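Sulfoquinovosidase (Escherichia coli, PDB 5AEG) hydrolyses plant sulfolipids, the sulfoquinovosyl diacylglycerides, as well as simple sulfoquinovosides, to release sulfoquinovose for use as a source of carbon and sulfur. Local coordinates at residues 259-264 / 546-551; 270-275 / 324-329. One frame throughout, in Å; residues are numbered along the deposited sequence.

Interaction 1. Residues 259-264 / 546-551; sequences LGIQGG and WQFDGD
Phe548, in the loop that leads into helix 552-567, lays its ring against Leu259 and Gly260 at the end of strand 257-260, the first of the TIM barrel, and against Ile261 just beyond it. Ahead of it, Trp546 O and Gln547 OE1 both accept from Arg516 NH1, just before helix 518-528. At Phe548 the chain enters a type I turn, closed by Gly550 N bonding to Gln547 O at 3.0 Å. CG of Phe548 lies between its own backbone N and carbonyl carbon (chi1 62°), which sends the ring out of the turn toward the strand. Leu259 CD2 sits over the middle of one ring face, 3.7 Å from the centroid and only 6° off the ring normal, a textbook CH-pi contact. The rim is met too: Ile261 CG1 lies in the ring plane, 3.9 Å from CZ, and Gly260 O is 3.5 Å from CE2. Replacing Phe548 with alanine removes the ring, and Leu259 CD2 would probably lose the face it rests on, with a gap opening beside Ile261. After the turn, Asp551 caps the helix that follows, with OD1 also bonded to Thr554 OG1. While Gln262 OE1 bonds to the substrate-binding Gln288, the contact itself has no hydrogen bond between its segments and rests on a methyl against a ring face and on apolar burial, with Gly260 O meeting the ring's C-H edge.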
loop_
_atom_site.group_PDB
_atom_site.type_symbol
_atom_site.label_atom_id
_atom_site.label_comp_id
_atom_site.label_asym_id
_atom_site.label_seq_id
_atom_site.Cartn_x
_atom_site.Cartn_y
_atom_site.Cartn_z
ATOM N N LEU A 259 -5.109 -20.091 -5.212
ATOM C CA LEU A 259 -6.428 -20.006 -5.830
ATOM C C LEU A 259 -7.415 -19.449 -4.849
ATOM O O LEU A 259 -7.544 -19.982 -3.731
ATOM C CB LEU A 259 -6.909 -21.378 -6.276
ATOM C CG LEU A 259 -6.073 -22.080 -7.292
ATOM C CD1 LEU A 259 -6.500 -23.542 -7.397
ATOM C CD2 LEU A 259 -6.163 -21.455 -8.650
ATOM N N GLY A 260 -8.109 -18.361 -5.228
ATOM C CA GLY A 260 -9.179 -17.711 -4.384
ATOM C C GLY A 260 -10.429 -18.468 -4.682
ATOM O O GLY A 260 -10.913 -18.502 -5.814
ATOM N N ILE A 261 -10.888 -19.170 -3.644
ATOM C CA ILE A 261 -12.079 -20.009 -3.729
ATOM C C ILE A 261 -12.994 -19.743 -2.509
ATOM O O ILE A 261 -12.515 -19.564 -1.439
ATOM C CB ILE A 261 -11.720 -21.479 -3.805
ATOM C CG1 ILE A 261 -10.674 -21.773 -4.929
ATOM C CG2 ILE A 261 -13.004 -22.302 -4.008
ATOM C CD1 ILE A 261 -10.054 -23.168 -4.890
ATOM N N GLN A 262 -14.303 -19.718 -2.743
ATOM C CA GLN A 262 -15.285 -19.719 -1.664
ATOM C C GLN A 262 -16.261 -20.887 -1.936
ATOM O O GLN A 262 -16.307 -21.430 -3.033
ATOM C CB GLN A 262 -16.015 -18.389 -1.662
ATOM C CG GLN A 262 -15.101 -17.191 -1.434
ATOM C CD GLN A 262 -15.807 -15.845 -1.475
ATOM O OE1 GLN A 262 -16.094 -15.250 -0.423
ATOM N NE2 GLN A 262 -16.018 -15.332 -2.638
ATOM N N GLY A 263 -17.017 -21.238 -0.921
ATOM C CA GLY A 263 -18.086 -22.214 -1.079
ATOM C C GLY A 263 -17.894 -23.557 -0.416
ATOM O O GLY A 263 -18.726 -24.489 -0.656
ATOM N N GLY A 264 -16.826 -23.682 0.357
ATOM C CA GLY A 264 -16.574 -24.769 1.246
ATOM C C GLY A 264 -15.537 -25.817 0.770
ATOM O O GLY A 264 -14.910 -25.685 -0.277
ATOM N N TRP A 546 -15.717 -13.841 -14.944
ATOM C CA TRP A 546 -14.941 -14.996 -15.474
ATOM C C TRP A 546 -13.899 -15.397 -14.456
ATOM O O TRP A 546 -13.223 -14.513 -13.875
ATOM C CB TRP A 546 -14.301 -14.618 -16.803
ATOM C CG TRP A 546 -13.846 -15.783 -17.563
ATOM C CD1 TRP A 546 -12.631 -16.401 -17.557
ATOM C CD2 TRP A 546 -14.694 -16.560 -18.403
ATOM N NE1 TRP A 546 -12.642 -17.504 -18.414
ATOM C CE2 TRP A 546 -13.914 -17.618 -18.941
ATOM C CE3 TRP A 546 -16.029 -16.437 -18.767
ATOM C CZ2 TRP A 546 -14.451 -18.573 -19.834
ATOM C CZ3 TRP A 546 -16.582 -17.402 -19.691
ATOM C CH2 TRP A 546 -15.790 -18.452 -20.168
ATOM N N GLN A 547 -13.835 -16.688 -14.154
ATOM C CA GLN A 547 -12.918 -17.212 -13.184
ATOM C C GLN A 547 -11.835 -18.077 -13.749
ATOM O O GLN A 547 -11.873 -18.440 -14.934
ATOM C CB GLN A 547 -13.696 -18.012 -12.133
ATOM C CG GLN A 547 -14.868 -17.258 -11.504
ATOM C CD GLN A 547 -14.485 -15.986 -10.685
ATOM O OE1 GLN A 547 -13.300 -15.711 -10.364
ATOM N NE2 GLN A 547 -15.528 -15.247 -10.274
ATOM N N PHE A 548 -10.863 -18.420 -12.892
ATOM C CA PHE A 548 -9.643 -19.172 -13.329
ATOM C C PHE A 548 -9.935 -20.526 -14.023
ATOM O O PHE A 548 -9.095 -21.049 -14.734
ATOM C CB PHE A 548 -8.667 -19.334 -12.195
ATOM C CG PHE A 548 -9.157 -20.105 -11.009
ATOM C CD1 PHE A 548 -9.379 -21.481 -11.090
ATOM C CD2 PHE A 548 -9.328 -19.463 -9.764
ATOM C CE1 PHE A 548 -9.795 -22.212 -9.978
ATOM C CE2 PHE A 548 -9.756 -20.173 -8.659
ATOM C CZ PHE A 548 -9.955 -21.548 -8.736
ATOM N N ASP A 549 -11.144 -21.069 -13.769
ATOM C CA ASP A 549 -11.553 -22.372 -14.317
ATOM C C ASP A 549 -12.696 -22.236 -15.288
ATOM O O ASP A 549 -13.444 -23.189 -15.498
ATOM C CB ASP A 549 -11.861 -23.344 -13.178
ATOM C CG ASP A 549 -12.961 -22.837 -12.217
ATOM O OD1 ASP A 549 -13.363 -21.632 -12.324
ATOM O OD2 ASP A 549 -13.399 -23.669 -11.393
ATOM N N GLY A 550 -12.848 -21.057 -15.911
ATOM C CA GLY A 550 -14.051 -20.789 -16.727
ATOM C C GLY A 550 -14.127 -21.679 -17.967
ATOM O O GLY A 550 -15.205 -21.956 -18.456
ATOM N N ASP A 551 -12.979 -22.089 -18.495
ATOM C CA ASP A 551 -12.929 -22.979 -19.707
ATOM C C ASP A 551 -11.500 -23.493 -19.853
ATOM O O ASP A 551 -10.547 -23.081 -19.066
ATOM C CB ASP A 551 -13.530 -22.303 -21.003
ATOM C CG ASP A 551 -12.691 -21.146 -21.581
ATOM O OD1 ASP A 551 -11.525 -20.897 -21.140
ATOM O OD2 ASP A 551 -13.205 -20.467 -22.508
#

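Interaction 2. Residues 270-275 / 324-329; sequences KKLDTM and NQEGVQ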
loop_
_atom_site.group_PDB
_atom_site.type_symbol
_atom_site.label_atom_id
_atom_site.label_comp_id
_atom_site.label_asym_id
_atom_site.label_seq_id
_atom_site.Cartn_x
_atom_site.Cartn_y
_atom_site.Cartn_z
ATOM N N LYS A 270 -12.424 -29.712 -5.493
ATOM C CA LYS A 270 -12.681 -29.962 -6.917
ATOM C C LYS A 270 -11.883 -29.002 -7.780
ATOM O O LYS A 270 -11.372 -29.358 -8.830
ATOM C CB LYS A 270 -14.154 -29.789 -7.301
ATOM C CG LYS A 270 -15.015 -31.029 -6.941
ATOM C CD LYS A 270 -16.321 -31.144 -7.760
ATOM C CE LYS A 270 -16.163 -31.818 -9.148
ATOM N NZ LYS A 270 -15.731 -30.908 -10.271
ATOM N N LYS A 271 -11.860 -27.756 -7.349
ATOM C CA LYS A 271 -11.152 -26.730 -8.128
ATOM C C LYS A 271 -9.647 -26.932 -8.059
ATOM O O LYS A 271 -9.001 -26.837 -9.105
ATOM C CB LYS A 271 -11.564 -25.313 -7.734
ATOM C CG LYS A 271 -12.967 -24.990 -8.122
ATOM C CD LYS A 271 -13.252 -23.535 -7.785
ATOM C CE LYS A 271 -14.712 -23.142 -7.890
ATOM N NZ LYS A 271 -15.129 -23.223 -9.288
ATOM N N LEU A 272 -9.107 -27.278 -6.901
ATOM C CA LEU A 272 -7.701 -27.607 -6.760
ATOM C C LEU A 272 -7.310 -28.711 -7.732
ATOM O O LEU A 272 -6.243 -28.664 -8.407
ATOM C CB LEU A 272 -7.329 -28.032 -5.326
ATOM C CG LEU A 272 -5.930 -28.609 -5.089
ATOM C CD1 LEU A 272 -4.891 -27.499 -5.351
ATOM C CD2 LEU A 272 -5.770 -29.218 -3.702
ATOM N N ASP A 273 -8.145 -29.744 -7.773
ATOM C CA ASP A 273 -7.833 -30.886 -8.619
ATOM C C ASP A 273 -7.905 -30.589 -10.074
ATOM O O ASP A 273 -7.053 -31.094 -10.790
ATOM C CB ASP A 273 -8.738 -32.107 -8.286
ATOM C CG ASP A 273 -8.386 -32.744 -6.953
ATOM O OD1 ASP A 273 -7.218 -32.762 -6.559
ATOM O OD2 ASP A 273 -9.263 -33.321 -6.290
ATOM N N THR A 274 -8.948 -29.891 -10.528
ATOM C CA THR A 274 -9.075 -29.485 -11.898
ATOM C C THR A 274 -7.838 -28.697 -12.405
ATOM O O THR A 274 -7.353 -28.934 -13.531
ATOM C CB THR A 274 -10.315 -28.599 -12.052
ATOM O OG1 THR A 274 -11.470 -29.385 -11.764
ATOM C CG2 THR A 274 -10.420 -27.967 -13.429
ATOM N N MET A 275 -7.375 -27.768 -11.574
ATOM C CA MET A 275 -6.195 -26.948 -11.961
ATOM C C MET A 275 -4.923 -27.789 -11.973
ATOM O O MET A 275 -4.157 -27.723 -12.958
ATOM C CB MET A 275 -6.045 -25.766 -11.026
ATOM C CG MET A 275 -7.233 -24.778 -11.148
ATOM S SD MET A 275 -7.640 -24.113 -12.743
ATOM C CE MET A 275 -6.520 -22.696 -12.823
ATOM N N ASN A 324 -1.312 -29.847 2.746
ATOM C CA ASN A 324 0.072 -29.511 3.047
ATOM C C ASN A 324 0.988 -30.658 2.567
ATOM O O ASN A 324 1.981 -30.430 1.878
ATOM C CB ASN A 324 0.274 -29.262 4.518
ATOM C CG ASN A 324 -0.350 -28.005 5.003
ATOM O OD1 ASN A 324 -0.903 -27.102 4.249
ATOM N ND2 ASN A 324 -0.275 -27.885 6.259
ATOM N N GLN A 325 0.598 -31.901 2.841
ATOM C CA GLN A 325 1.331 -33.069 2.254
ATOM C C GLN A 325 1.533 -33.051 0.796
ATOM O O GLN A 325 2.539 -33.584 0.338
ATOM C CB GLN A 325 0.690 -34.405 2.628
ATOM C CG GLN A 325 1.112 -34.813 4.047
ATOM C CD GLN A 325 0.150 -35.832 4.677
ATOM O OE1 GLN A 325 -0.503 -36.604 3.965
ATOM N NE2 GLN A 325 0.074 -35.853 6.016
ATOM N N GLU A 326 0.603 -32.464 0.049
ATOM C CA GLU A 326 0.702 -32.333 -1.405
ATOM C C GLU A 326 1.300 -30.982 -1.870
ATOM O O GLU A 326 1.164 -30.617 -3.047
ATOM C CB GLU A 326 -0.704 -32.454 -1.974
ATOM C CG GLU A 326 -1.389 -33.771 -1.636
ATOM C CD GLU A 326 -2.864 -33.779 -2.002
ATOM O OE1 GLU A 326 -3.474 -32.696 -2.329
ATOM O OE2 GLU A 326 -3.436 -34.887 -1.891
ATOM N N GLY A 327 1.884 -30.205 -0.982
ATOM C CA GLY A 327 2.471 -28.904 -1.397
ATOM C C GLY A 327 1.470 -27.731 -1.568
ATOM O O GLY A 327 1.708 -26.824 -2.353
ATOM N N VAL A 328 0.362 -27.740 -0.809
ATOM C CA VAL A 328 -0.713 -26.722 -0.900
ATOM C C VAL A 328 -0.942 -26.205 0.494
ATOM O O VAL A 328 -1.288 -26.944 1.452
ATOM C CB VAL A 328 -1.998 -27.306 -1.495
ATOM C CG1 VAL A 328 -3.138 -26.319 -1.586
ATOM C CG2 VAL A 328 -1.718 -27.900 -2.861
ATOM N N GLN A 329 -0.757 -24.906 0.611
ATOM C CA GLN A 329 -1.050 -24.170 1.857
ATOM C C GLN A 329 -2.496 -23.689 1.881
ATOM O O GLN A 329 -3.142 -23.547 0.811
ATOM C CB GLN A 329 -0.113 -22.972 1.930
ATOM C CG GLN A 329 1.347 -23.329 2.179
ATOM C CD GLN A 329 1.576 -23.863 3.601
ATOM O OE1 GLN A 329 0.967 -23.438 4.536
ATOM N NE2 GLN A 329 2.374 -24.855 3.713
#
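Leu272 and Val328 reach toward each other tip to tip across the outer layer of the (beta/alpha)8 barrel, where helix 265-277 lies next to the Schellman motif that ends helix 316-325. The two CA atoms are 9.2 Å apart, and the methyls bridge that span, with Leu272 CD1 4.1 Å from Val328 CG2. Leu272 extends from its helix with CG anti to the backbone N (chi1 171°), which carries the fork of the side chain across to its partner. In Val328 it is CG1 that lies anti to N, leaving CG2, beside the backbone N, to make the touch. Both residues also rest on Ile285 of strand 282-286 and on Trp323 of helix 316-325, so the pair belongs to the buried layer between helices and barrel.

The chain turns out of the helix at Gly327, the C' residue of the Schellman motif, with a positive phi of 80°; Gly327 N bonds to Asn324 O at 2.9 Å and Val328 N to Trp323 O, after which the chain runs straight into strand 329-334. On the more exposed flank Glu326 comes near Leu272, its OE1 4.4 Å from CD2, a loose approach. The carboxylate is held by a salt bridge from OE1 to Arg276 NH1, while Arg276 NH2 binds Asp273 OD1. One guanidinium thus serves both acids, which probably eases the repulsion between Glu326 OE1 and Asp273 OD1, 5.6 Å apart. On the helix itself, Lys270 O accepts from two atoms of one residue, Thr274 N at 3.0 Å and Thr274 OG1 at 2.9 Å, which approach from opposite faces of the carbonyl plane.

How the interactions relate
Helix 265-277 joins the two contacts, following directly on strand 257-260 of interaction 1 and providing one side of interaction 2. Met275 CE packs on Phe548 CD1 at 3.6 Å, and Lys271 lies along both Ile261 and the Phe548 ring before its NZ forms a 2.8 Å salt bridge with Asp549 OD2. Both contacts are largely buried and apolar, one using an aromatic face and edge, the other methyl against methyl. Interaction 1 is wholly buried and near the substrate-binding His537 and Gln288; interaction 2 is smaller and purely aliphatic in its core, has a charged, exposed margin at Glu326, and lies away from the substrate-binding and catalytic residues.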